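Local coordinates for uncharacterized protein (Archaeoglobus fulgidus, PDB 3LOT), which probably catalyses the zinc-dependent cleavage of 3-keto-5-aminohexanoate or a related beta-keto acid, at residues D[173-178]-D[182-187]; D[186-191]-D[225-230]; D[286-289]-D[293-296]. All coordinates share one frame; numbering follows the deposited sequence. Where two conformers were deposited one is given.

Contact 1 (D[173-178]-D[182-187]); sequences LECYDI and YNTAFM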
ATOM      1  N   LEU D 173     -12.458  18.466   9.538  1.00 13.74           N
ATOM      2  CA  LEU D 173     -12.200  17.392  10.485  1.00 13.94           C
ATOM      3  C   LEU D 173     -10.734  17.069  10.400  1.00 13.65           C
ATOM      4  O   LEU D 173     -10.306  16.456   9.445  1.00 14.89           O
ATOM      5  CB  LEU D 173     -13.046  16.180  10.124  1.00 13.72           C
ATOM      6  CG  LEU D 173     -14.585  16.410  10.128  1.00 14.02           C
ATOM      7  CD1 LEU D 173     -15.245  15.274   9.393  1.00 16.59           C
ATOM      8  CD2 LEU D 173     -15.095  16.506  11.566  1.00 16.47           C
ATOM      9  N   GLU D 174      -9.993  17.463  11.417  0.60 13.80           N
ATOM     10  CA  GLU D 174      -8.546  17.401  11.362  0.60 13.37           C
ATOM     11  C   GLU D 174      -8.172  16.000  11.799  0.60 12.68           C
ATOM     12  O   GLU D 174      -8.635  15.542  12.861  0.60 11.56           O
ATOM     13  CB  GLU D 174      -7.926  18.429  12.301  0.60 14.13           C
ATOM     14  CG  GLU D 174      -8.595  19.814  12.278  0.60 15.87           C
ATOM     15  CD  GLU D 174      -8.558  20.504  10.927  0.60 18.08           C
ATOM     16  OE1 GLU D 174      -7.700  20.162  10.080  0.60 20.30           O
ATOM     17  OE2 GLU D 174      -9.412  21.398  10.709  0.60 21.63           O
ATOM     18  N   CYS D 175      -7.423  15.313  10.949  1.00 11.36           N
ATOM     19  CA  CYS D 175      -6.930  13.990  11.242  1.00 13.02           C
ATOM     20  C   CYS D 175      -5.408  13.905  11.173  1.00 12.26           C
ATOM     21  O   CYS D 175      -4.821  14.201  10.147  1.00 12.84           O
ATOM     22  CB  CYS D 175      -7.491  12.968  10.268  1.00 12.81           C
ATOM     23  SG  CYS D 175      -9.331  12.861  10.327  1.00 16.03           S
ATOM     24  N   TYR D 176      -4.812  13.461  12.276  1.00 12.42           N
ATOM     25  CA  TYR D 176      -3.353  13.395  12.440  1.00 13.24           C
ATOM     26  C   TYR D 176      -2.810  11.964  12.437  1.00 13.92           C
ATOM     27  O   TYR D 176      -1.604  11.752  12.691  1.00 13.82           O
ATOM     28  CB  TYR D 176      -2.910  14.037  13.759  1.00 13.65           C
ATOM     29  CG  TYR D 176      -3.215  15.503  13.937  1.00 15.36           C
ATOM     30  CD1 TYR D 176      -4.500  15.921  14.253  1.00 15.44           C
ATOM     31  CD2 TYR D 176      -2.207  16.451  13.866  1.00 16.50           C
ATOM     32  CE1 TYR D 176      -4.795  17.277  14.465  1.00 19.15           C
ATOM     33  CE2 TYR D 176      -2.474  17.798  14.054  1.00 20.75           C
ATOM     34  CZ  TYR D 176      -3.774  18.207  14.364  1.00 19.97           C
ATOM     35  OH  TYR D 176      -4.044  19.542  14.530  1.00 22.78           O
ATOM     36  N   ASP D 177      -3.692  10.979  12.212  1.00 13.44           N
ATOM     37  CA  ASP D 177      -3.297   9.570  12.230  1.00 13.36           C
ATOM     38  C   ASP D 177      -4.439   8.721  11.628  1.00 12.77           C
ATOM     39  O   ASP D 177      -5.578   9.185  11.478  1.00 11.67           O
ATOM     40  CB  ASP D 177      -3.053   9.118  13.678  1.00 13.51           C
ATOM     41  CG  ASP D 177      -1.924   8.130  13.825  1.00 13.84           C
ATOM     42  OD1 ASP D 177      -1.554   7.383  12.873  1.00 15.79           O
ATOM     43  OD2 ASP D 177      -1.394   8.090  14.963  1.00 19.77           O
ATOM     44  N   ILE D 178      -4.114   7.481  11.313  1.00 13.62           N
ATOM     45  CA  ILE D 178      -5.066   6.525  10.745  1.00 12.95           C
ATOM     46  C   ILE D 178      -6.221   6.294  11.713  1.00 13.14           C
ATOM     47  O   ILE D 178      -7.382   6.229  11.298  1.00 12.73           O
ATOM     48  CB  ILE D 178      -4.380   5.224  10.355  1.00 12.70           C
ATOM     49  CG1 ILE D 178      -3.237   5.515   9.351  1.00 13.78           C
ATOM     50  CG2 ILE D 178      -5.414   4.194   9.792  1.00 12.76           C
ATOM     51  CD1 ILE D 178      -3.698   6.262   8.112  1.00 12.08           C
ATOM     52  N   TYR D 182     -10.463   6.482  11.344  1.00 12.67           N
ATOM     53  CA  TYR D 182     -11.348   5.495  11.946  1.00 11.97           C
ATOM     54  C   TYR D 182     -12.334   6.172  12.879  1.00 11.79           C
ATOM     55  O   TYR D 182     -13.526   5.854  12.819  1.00 10.82           O
ATOM     56  CB  TYR D 182     -10.587   4.382  12.658  1.00 12.16           C
ATOM     57  CG  TYR D 182     -10.252   3.185  11.748  1.00 11.34           C
ATOM     58  CD1 TYR D 182     -11.202   2.149  11.515  1.00 11.32           C
ATOM     59  CD2 TYR D 182      -9.056   3.112  11.104  1.00  9.16           C
ATOM     60  CE1 TYR D 182     -10.929   1.083  10.684  1.00 11.18           C
ATOM     61  CE2 TYR D 182      -8.769   2.064  10.260  1.00 12.34           C
ATOM     62  CZ  TYR D 182      -9.690   1.029  10.073  1.00 13.23           C
ATOM     63  OH  TYR D 182      -9.368  -0.040   9.264  1.00 13.86           O
ATOM     64  N   ASN D 183     -11.826   7.077  13.736  1.00 11.94           N
ATOM     65  CA  ASN D 183     -12.717   7.845  14.614  1.00 12.33           C
ATOM     66  C   ASN D 183     -13.760   8.627  13.772  1.00 12.51           C
ATOM     67  O   ASN D 183     -14.965   8.652  14.112  1.00 11.96           O
ATOM     68  CB  ASN D 183     -11.969   8.822  15.528  1.00 11.32           C
ATOM     69  CG  ASN D 183     -11.034   8.144  16.556  1.00 13.86           C
ATOM     70  OD1 ASN D 183     -11.002   6.908  16.698  1.00 14.99           O
ATOM     71  ND2 ASN D 183     -10.223   8.985  17.261  1.00 13.53           N
ATOM     72  N   THR D 184     -13.281   9.269  12.692  1.00 12.85           N
ATOM     73  CA  THR D 184     -14.151  10.022  11.793  1.00 13.09           C
ATOM     74  C   THR D 184     -15.277   9.170  11.175  1.00 13.84           C
ATOM     75  O   THR D 184     -16.461   9.586  11.182  1.00 12.33           O
ATOM     76  CB  THR D 184     -13.324  10.748  10.737  1.00 14.29           C
ATOM     77  OG1 THR D 184     -12.403  11.628  11.409  1.00 14.63           O
ATOM     78  CG2 THR D 184     -14.230  11.497   9.745  1.00 10.16           C
ATOM     79  N   ALA D 185     -14.916   7.978  10.690  1.00 13.56           N
ATOM     80  CA  ALA D 185     -15.888   7.025  10.146  1.00 13.23           C
ATOM     81  C   ALA D 185     -16.947   6.671  11.165  1.00 13.15           C
ATOM     82  O   ALA D 185     -18.131   6.656  10.864  1.00 12.29           O
ATOM     83  CB  ALA D 185     -15.220   5.756   9.668  1.00 11.43           C
ATOM     84  N   PHE D 186     -16.503   6.420  12.390  1.00 13.46           N
ATOM     85  CA  PHE D 186     -17.413   6.039  13.450  1.00 12.55           C
ATOM     86  C   PHE D 186     -18.426   7.142  13.730  1.00 12.03           C
ATOM     87  O   PHE D 186     -19.611   6.859  13.820  1.00 11.06           O
ATOM     88  CB  PHE D 186     -16.625   5.664  14.700  1.00 11.74           C
ATOM     89  CG  PHE D 186     -17.472   5.476  15.932  1.00 13.12           C
ATOM     90  CD1 PHE D 186     -18.121   4.282  16.172  1.00 13.80           C
ATOM     91  CD2 PHE D 186     -17.582   6.480  16.862  1.00  9.44           C
ATOM     92  CE1 PHE D 186     -18.880   4.096  17.335  1.00 15.81           C
ATOM     93  CE2 PHE D 186     -18.319   6.300  18.013  1.00 13.81           C
ATOM     94  CZ  PHE D 186     -18.968   5.109  18.254  1.00 14.84           C
HETATM   95  N   MSE D 187     -17.957   8.376  13.886  1.00 12.28           N
HETATM   96  CA  MSE D 187     -18.840   9.513  14.180  1.00 12.94           C
HETATM   97  C   MSE D 187     -19.790   9.816  13.028  1.00 12.90           C
HETATM   98  O   MSE D 187     -20.946  10.210  13.245  1.00 12.06           O
HETATM   99  CB  MSE D 187     -18.014  10.770  14.492  1.00 12.46           C
HETATM  100  CG  MSE D 187     -17.178  10.735  15.803  1.00 16.12           C
HETATM  101 SE   MSE D 187     -18.275  10.465  17.370  0.75 18.43          SE
HETATM  102  CE  MSE D 187     -19.036  12.265  17.382  1.00 17.10           C
TER
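Thr184 meets strand 170-175 with both of its branches: the methyl CG2 lies 3.9 Å from Leu173 CD1, and OG1 lies beside Cys175 SG at 3.5 Å. The threonine torsion (chi1 -59°) sets CG2 anti to the backbone N and OG1 beside it, which turns the methyl to Leu173 and the hydroxyl to Cys175. Cys175 and Leu173, two residues apart on the strand, both direct their CB toward the helix, whereas Glu174 between them turns away. The hydroxyl has its own partner one turn back, a hydrogen bond to the carbonyl of Gln180.

Nearer the start of helix 178-189, the amide of Tyr182 donates to Ile178 O at 3.1 Å. Beside this helical bond Ile178 CG2 lies at the CD2-CE2 edge of the tyrosine ring, 4.0 Å from CE2, and Ile178 O sits near the ring plane, 3.5 Å from Tyr182 CD2. Further out, Tyr182 OH is hydrogen-bonded to Arg225 NH2 and weakly to Asp215 of the second subunit. Asp177 OD1 accepts from Ile178 N at 3.0 Å.

This is the strand-to-helix step of a beta-alpha-beta unit of the TIM barrel, which strand 197-203 completes; Leu197 and Leu199 on that strand also pack on Leu173. The chemistry is mainly apolar along the strand. Tyr182 OH is served mainly by Arg225 of the same chain, while the hydroxyl of Thr184 is satisfied inside its own helix, which lets this polar residue pack against the buried strand.

Contact 2 (D[186-191]-D[225-230]); sequences FMFHEG and RLIGRE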
ATOM      1  N   PHE D 186     -16.503   6.420  12.390  1.00 13.46           N
ATOM      2  CA  PHE D 186     -17.413   6.039  13.450  1.00 12.55           C
ATOM      3  C   PHE D 186     -18.426   7.142  13.730  1.00 12.03           C
ATOM      4  O   PHE D 186     -19.611   6.859  13.820  1.00 11.06           O
ATOM      5  CB  PHE D 186     -16.625   5.664  14.700  1.00 11.74           C
ATOM      6  CG  PHE D 186     -17.472   5.476  15.932  1.00 13.12           C
ATOM      7  CD1 PHE D 186     -18.121   4.282  16.172  1.00 13.80           C
ATOM      8  CD2 PHE D 186     -17.582   6.480  16.862  1.00  9.44           C
ATOM      9  CE1 PHE D 186     -18.880   4.096  17.335  1.00 15.81           C
ATOM     10  CE2 PHE D 186     -18.319   6.300  18.013  1.00 13.81           C
ATOM     11  CZ  PHE D 186     -18.968   5.109  18.254  1.00 14.84           C
HETATM   12  N   MSE D 187     -17.957   8.376  13.886  1.00 12.28           N
HETATM   13  CA  MSE D 187     -18.840   9.513  14.180  1.00 12.94           C
HETATM   14  C   MSE D 187     -19.790   9.816  13.028  1.00 12.90           C
HETATM   15  O   MSE D 187     -20.946  10.210  13.245  1.00 12.06           O
HETATM   16  CB  MSE D 187     -18.014  10.770  14.492  1.00 12.46           C
HETATM   17  CG  MSE D 187     -17.178  10.735  15.803  1.00 16.12           C
HETATM   18 SE   MSE D 187     -18.275  10.465  17.370  0.75 18.43          SE
HETATM   19  CE  MSE D 187     -19.036  12.265  17.382  1.00 17.10           C
ATOM     20  N   PHE D 188     -19.302   9.604  11.809  1.00 13.42           N
ATOM     21  CA  PHE D 188     -20.139   9.689  10.597  1.00 14.12           C
ATOM     22  C   PHE D 188     -21.199   8.620  10.635  1.00 14.36           C
ATOM     23  O   PHE D 188     -22.370   8.930  10.541  1.00 13.81           O
ATOM     24  CB  PHE D 188     -19.245   9.615   9.343  1.00 14.01           C
ATOM     25  CG  PHE D 188     -19.971   9.434   8.034  1.00 16.79           C
ATOM     26  CD1 PHE D 188     -21.049  10.209   7.688  1.00 14.25           C
ATOM     27  CD2 PHE D 188     -19.487   8.519   7.092  1.00 19.09           C
ATOM     28  CE1 PHE D 188     -21.683  10.051   6.453  1.00 19.58           C
ATOM     29  CE2 PHE D 188     -20.124   8.358   5.860  1.00 20.33           C
ATOM     30  CZ  PHE D 188     -21.218   9.141   5.543  1.00 19.55           C
ATOM     31  N   HIS D 189     -20.810   7.368  10.850  1.00 15.58           N
ATOM     32  CA  HIS D 189     -21.786   6.296  10.776  1.00 17.15           C
ATOM     33  C   HIS D 189     -22.732   6.303  11.959  1.00 16.62           C
ATOM     34  O   HIS D 189     -23.851   5.811  11.879  1.00 17.42           O
ATOM     35  CB  HIS D 189     -21.116   4.930  10.592  1.00 18.24           C
ATOM     36  CG  HIS D 189     -20.363   4.827   9.299  1.00 22.16           C
ATOM     37  ND1 HIS D 189     -19.160   4.163   9.184  1.00 22.20           N
ATOM     38  CD2 HIS D 189     -20.614   5.371   8.082  1.00 23.52           C
ATOM     39  CE1 HIS D 189     -18.718   4.283   7.944  1.00 24.35           C
ATOM     40  NE2 HIS D 189     -19.585   4.998   7.253  1.00 24.45           N
ATOM     41  N   GLU D 190     -22.313   6.929  13.040  1.00 15.81           N
ATOM     42  CA  GLU D 190     -23.168   7.095  14.206  1.00 15.75           C
ATOM     43  C   GLU D 190     -24.167   8.250  14.053  1.00 15.49           C
ATOM     44  O   GLU D 190     -25.026   8.448  14.890  1.00 14.68           O
ATOM     45  CB  GLU D 190     -22.291   7.303  15.446  1.00 16.07           C
ATOM     46  CG  GLU D 190     -21.606   6.044  15.908  1.00 16.14           C
ATOM     47  CD  GLU D 190     -22.538   5.001  16.464  1.00 21.87           C
ATOM     48  OE1 GLU D 190     -23.339   5.357  17.356  1.00 24.30           O
ATOM     49  OE2 GLU D 190     -22.459   3.812  16.041  1.00 21.99           O
ATOM     50  N   GLY D 191     -24.056   8.986  12.955  1.00 15.06           N
ATOM     51  CA  GLY D 191     -24.967  10.058  12.657  1.00 15.69           C
ATOM     52  C   GLY D 191     -24.557  11.422  13.172  1.00 15.79           C
ATOM     53  O   GLY D 191     -25.351  12.310  13.105  1.00 16.27           O
ATOM     54  N   ARG D 225     -11.936   4.037   1.916  0.60 13.10           N
ATOM     55  CA  ARG D 225     -12.472   2.730   2.200  0.60 13.21           C
ATOM     56  C   ARG D 225     -13.444   2.724   3.380  0.60 13.80           C
ATOM     57  O   ARG D 225     -14.338   1.904   3.416  0.60 12.76           O
ATOM     58  CB  ARG D 225     -11.338   1.763   2.484  0.60 13.76           C
ATOM     59  CG  ARG D 225     -11.761   0.333   2.570  0.60 15.18           C
ATOM     60  CD  ARG D 225     -10.540  -0.538   2.849  0.60 15.06           C
ATOM     61  NE  ARG D 225      -9.813  -0.099   4.041  0.60 14.86           N
ATOM     62  CZ  ARG D 225     -10.123  -0.472   5.303  0.60 11.62           C
ATOM     63  NH1 ARG D 225     -11.175  -1.266   5.560  0.60  9.51           N
ATOM     64  NH2 ARG D 225      -9.397  -0.031   6.310  0.60  4.81           N
ATOM     65  N   LEU D 226     -13.220   3.579   4.373  1.00 14.16           N
ATOM     66  CA  LEU D 226     -14.157   3.689   5.538  1.00 14.14           C
ATOM     67  C   LEU D 226     -15.344   4.592   5.279  1.00 13.88           C
ATOM     68  O   LEU D 226     -16.427   4.303   5.756  1.00 13.99           O
ATOM     69  CB  LEU D 226     -13.438   4.168   6.784  1.00 12.96           C
ATOM     70  CG  LEU D 226     -12.255   3.316   7.221  1.00 11.60           C
ATOM     71  CD1 LEU D 226     -11.700   3.894   8.544  1.00 10.32           C
ATOM     72  CD2 LEU D 226     -12.674   1.837   7.438  1.00 12.16           C
ATOM     73  N   ILE D 227     -15.135   5.674   4.534  1.00 14.52           N
ATOM     74  CA  ILE D 227     -16.102   6.789   4.426  1.00 15.51           C
ATOM     75  C   ILE D 227     -16.798   6.755   3.077  1.00 15.68           C
ATOM     76  O   ILE D 227     -18.020   6.854   3.013  1.00 16.23           O
ATOM     77  CB  ILE D 227     -15.416   8.155   4.718  1.00 15.78           C
ATOM     78  CG1 ILE D 227     -15.019   8.198   6.214  1.00 15.76           C
ATOM     79  CG2 ILE D 227     -16.295   9.326   4.277  1.00 17.11           C
ATOM     80  CD1 ILE D 227     -13.927   9.206   6.565  1.00 12.37           C
ATOM     81  N   GLY D 228     -16.016   6.462   2.048  1.00 16.66           N
ATOM     82  CA  GLY D 228     -16.462   6.375   0.679  1.00 17.25           C
ATOM     83  C   GLY D 228     -16.082   7.647  -0.038  1.00 17.58           C
ATOM     84  O   GLY D 228     -16.385   8.747   0.442  1.00 16.93           O
ATOM     85  N   ARG D 229     -15.463   7.491  -1.197  1.00 18.29           N
ATOM     86  CA  ARG D 229     -14.993   8.618  -1.997  1.00 20.04           C
ATOM     87  C   ARG D 229     -16.073   9.682  -2.226  1.00 20.32           C
ATOM     88  O   ARG D 229     -15.805  10.884  -2.148  1.00 21.03           O
ATOM     89  CB  ARG D 229     -14.544   8.117  -3.357  1.00 21.15           C
ATOM     90  CG  ARG D 229     -13.303   7.234  -3.364  1.00 25.51           C
ATOM     91  CD  ARG D 229     -13.135   6.606  -4.759  1.00 31.37           C
ATOM     92  NE  ARG D 229     -11.771   6.107  -5.043  1.00 35.73           N
ATOM     93  CZ  ARG D 229     -11.255   4.940  -4.624  1.00 40.68           C
ATOM     94  NH1 ARG D 229     -11.954   4.112  -3.837  1.00 41.93           N
ATOM     95  NH2 ARG D 229     -10.003   4.594  -4.978  1.00 42.44           N
ATOM     96  N   GLU D 230     -17.299   9.232  -2.491  1.00 20.05           N
ATOM     97  CA  GLU D 230     -18.384  10.142  -2.847  1.00 20.02           C
ATOM     98  C   GLU D 230     -18.838  10.932  -1.597  1.00 20.20           C
ATOM     99  O   GLU D 230     -19.527  11.927  -1.740  1.00 19.42           O
ATOM    100  CB  GLU D 230     -19.540   9.376  -3.547  1.00 20.25           C
TER
HETATM  101  O   HOH W   1     -19.754   5.374   4.366  1.00 24.61           O
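His189 and Phe188 lean from the last turn of helix 178-189 onto the closing turn of helix 213-226, where two consecutive outer helices of the TIM barrel end side by side. In the histidine, chi1 of -63° swings CG anti to the carbonyl carbon, and the bond leaving CA for CB does not itself aim at the neighbouring helix; it is the ring beyond that closes the distance. Its CE1 corner comes to 3.2 Å from Leu226 O, with the oxygen lying in the ring plane at the edge. His189 NE2, next round the ring, is 3.6 Å from that oxygen and finds its own bond in a water at 2.9 Å, again in the ring plane. That water donates to Ile227 O at 2.7 Å and so bridges the two segments. Leu226 O belongs to the C-terminal end of helix 213-226, whose partial negative charge would probably favour the approach of the polarised C-H at CE1.

Phe188, with CG anti to the backbone N (chi1 169°), carries its CE2 edge to Ile227: the carbonyl oxygen lies near the ring plane, and Ile227 CG2 is 4.3 Å from Phe188 CE2. Toward the barrel the packing turns apolar, since both Phe188 and Ile227 rest on Leu197 of strand 197-203, and Ile227 also meets Thr184.

Both segments leave their helices through glycines of positive phi. Gly191 closes a Schellman motif, and Gly228 is the first residue to depart from helical angles after helix 213-226. Between these two ends, Phe188 CE2 stands 3.8 Å from Ile227 O.

Contact 3 (D[286-289]-D[293-296]); sequences IVKE and RPAT
Arg293 NH1 is gripped by two acceptors: Glu299 OE1 takes it in a salt bridge, and Pro294 O adds a weak hydrogen bond of 3.3 Å at 126°. The CB of Arg293 points away from helix 276-289, and what the residue offers that helix is its backbone: the amide Arg293 N lies 3.6 Å from Val287 CG1, and Arg293 CA follows at 3.7 Å. This is a helix-to-strand connection of the TIM barrel: three residues link helix 276-289 to the short strand 293-294, which pairs in parallel with strand 7-13. Arg293 is bonded through its backbone to Asp6 and Val8 of the segment leading into and along that strand.

Val287 is the buried member. With chi1 at 161° its CG1 stands anti to the backbone N and is turned toward strand 293-294, where it also touches the ring carbon Pro294 CD at 4.4 Å; the valine packs on Val8 as well, and one side chain thus spans both paired strands. Glu299 OE1 serves twice, taking the amide of Thr296 in addition to the arginine, and so pins the chain just where the next helix begins; Thr296 itself is the N-cap of that helix. At the C-terminal end of helix 276-289, Glu289 forms salt bridges with Arg285 and Lys282 of the fourth subunit. Lys288, exposed and extended beyond CG, crosses the proline ring at about a right angle, its CE coming to 4.0 Å from Pro294 CD.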
ATOM      1  N   ILE D 286       2.651  26.268  -8.541  1.00 10.05           N
ATOM      2  CA  ILE D 286       2.734  24.822  -8.759  1.00 11.22           C
ATOM      3  C   ILE D 286       1.364  24.303  -9.225  1.00 11.44           C
ATOM      4  O   ILE D 286       1.262  23.535 -10.174  1.00 13.70           O
ATOM      5  CB  ILE D 286       3.178  24.110  -7.433  1.00 11.08           C
ATOM      6  CG1 ILE D 286       4.631  24.509  -7.086  1.00 11.59           C
ATOM      7  CG2 ILE D 286       3.014  22.587  -7.533  1.00  7.77           C
ATOM      8  CD1 ILE D 286       5.027  24.084  -5.635  1.00 12.00           C
ATOM      9  N   VAL D 287       0.302  24.738  -8.563  1.00 12.02           N
ATOM     10  CA  VAL D 287      -1.038  24.338  -8.958  1.00 12.39           C
ATOM     11  C   VAL D 287      -1.232  24.656 -10.454  1.00 12.63           C
ATOM     12  O   VAL D 287      -1.778  23.868 -11.193  1.00 13.93           O
ATOM     13  CB  VAL D 287      -2.115  25.065  -8.099  1.00 12.12           C
ATOM     14  CG1 VAL D 287      -3.497  25.050  -8.760  1.00 11.32           C
ATOM     15  CG2 VAL D 287      -2.161  24.457  -6.682  1.00 11.87           C
ATOM     16  N   LYS D 288      -0.776  25.816 -10.902  1.00 13.35           N
ATOM     17  CA  LYS D 288      -0.977  26.202 -12.283  1.00 13.39           C
ATOM     18  C   LYS D 288      -0.105  25.418 -13.263  1.00 13.87           C
ATOM     19  O   LYS D 288      -0.562  25.108 -14.374  1.00 12.50           O
ATOM     20  CB  LYS D 288      -0.795  27.717 -12.450  1.00 14.50           C
ATOM     21  CG  LYS D 288      -1.953  28.520 -11.864  1.00 14.29           C
ATOM     22  CD  LYS D 288      -1.661  30.034 -11.966  1.00 15.96           C
ATOM     23  CE  LYS D 288      -2.778  30.908 -11.371  1.00 13.73           C
ATOM     24  NZ  LYS D 288      -2.309  32.328 -11.350  1.00 15.30           N
ATOM     25  N   GLU D 289       1.128  25.078 -12.876  1.00 13.39           N
ATOM     26  CA  GLU D 289       1.919  24.201 -13.721  1.00 14.59           C
ATOM     27  C   GLU D 289       1.246  22.850 -13.930  1.00 14.56           C
ATOM     28  O   GLU D 289       1.362  22.260 -14.999  1.00 15.76           O
ATOM     29  CB  GLU D 289       3.341  23.982 -13.178  1.00 14.60           C
ATOM     30  CG  GLU D 289       4.225  25.179 -13.296  1.00 15.47           C
ATOM     31  CD  GLU D 289       4.523  25.638 -14.731  1.00 16.33           C
ATOM     32  OE1 GLU D 289       4.146  24.989 -15.727  1.00 19.16           O
ATOM     33  OE2 GLU D 289       5.164  26.695 -14.845  1.00 18.18           O
ATOM     34  N   ARG D 293      -6.132  25.507 -11.142  1.00 14.03           N
ATOM     35  CA  ARG D 293      -6.143  26.895 -10.660  1.00 13.89           C
ATOM     36  C   ARG D 293      -6.706  26.962  -9.257  1.00 13.37           C
ATOM     37  O   ARG D 293      -7.454  26.063  -8.845  1.00 14.04           O
ATOM     38  CB  ARG D 293      -6.943  27.789 -11.609  1.00 14.14           C
ATOM     39  CG  ARG D 293      -8.418  27.473 -11.662  1.00 14.22           C
ATOM     40  CD  ARG D 293      -9.194  28.549 -12.457  1.00 16.70           C
ATOM     41  NE  ARG D 293     -10.597  28.197 -12.486  1.00 16.28           N
ATOM     42  CZ  ARG D 293     -11.475  28.488 -11.533  1.00 20.32           C
ATOM     43  NH1 ARG D 293     -11.122  29.141 -10.428  1.00 19.72           N
ATOM     44  NH2 ARG D 293     -12.728  28.091 -11.679  1.00 20.47           N
ATOM     45  N   PRO D 294      -6.335  27.999  -8.509  1.00 12.52           N
ATOM     46  CA  PRO D 294      -6.877  28.183  -7.162  1.00 12.64           C
ATOM     47  C   PRO D 294      -8.377  28.531  -7.195  1.00 12.18           C
ATOM     48  O   PRO D 294      -8.817  29.226  -8.134  1.00 12.27           O
ATOM     49  CB  PRO D 294      -6.045  29.347  -6.576  1.00 12.75           C
ATOM     50  CG  PRO D 294      -5.517  30.095  -7.755  1.00 12.73           C
ATOM     51  CD  PRO D 294      -5.330  29.022  -8.855  1.00 13.86           C
ATOM     52  N   ALA D 295      -9.137  28.004  -6.226  1.00 10.54           N
ATOM     53  CA  ALA D 295     -10.533  28.345  -6.069  1.00 11.22           C
ATOM     54  C   ALA D 295     -10.633  29.754  -5.507  1.00 11.99           C
ATOM     55  O   ALA D 295      -9.912  30.133  -4.593  1.00 13.23           O
ATOM     56  CB  ALA D 295     -11.265  27.352  -5.129  1.00 10.80           C
ATOM     57  N   THR D 296     -11.567  30.510  -6.040  1.00 12.79           N
ATOM     58  CA  THR D 296     -11.981  31.774  -5.439  1.00 12.28           C
ATOM     59  C   THR D 296     -12.744  31.531  -4.121  1.00 12.18           C
ATOM     60  O   THR D 296     -13.181  30.419  -3.858  1.00 12.42           O
ATOM     61  CB  THR D 296     -12.914  32.545  -6.374  1.00 12.30           C
ATOM     62  OG1 THR D 296     -14.125  31.828  -6.515  1.00 11.40           O
ATOM     63  CG2 THR D 296     -12.305  32.800  -7.763  1.00 12.73           C
TER

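Contacts 1 and 2 share helix 178-189: one packs its earlier part on a barrel strand, the other sets its last turn beside helix 213-226. They join directly, as Ala185 CB packs on Leu226 CB, and both reach the second subunit. Contact 1 is buried and largely apolar in its side chains, yet it alone has a backbone hydrogen bond between its segments; contact 2 is only partly buried and admits a bridging water. Contact 3 stands apart, its nearest atoms about 17 Å from either; it too is partly buried, but its side-chain polar bonds are mostly ionic and lie beside the contact. It still shares the barrel sheet with contact 1.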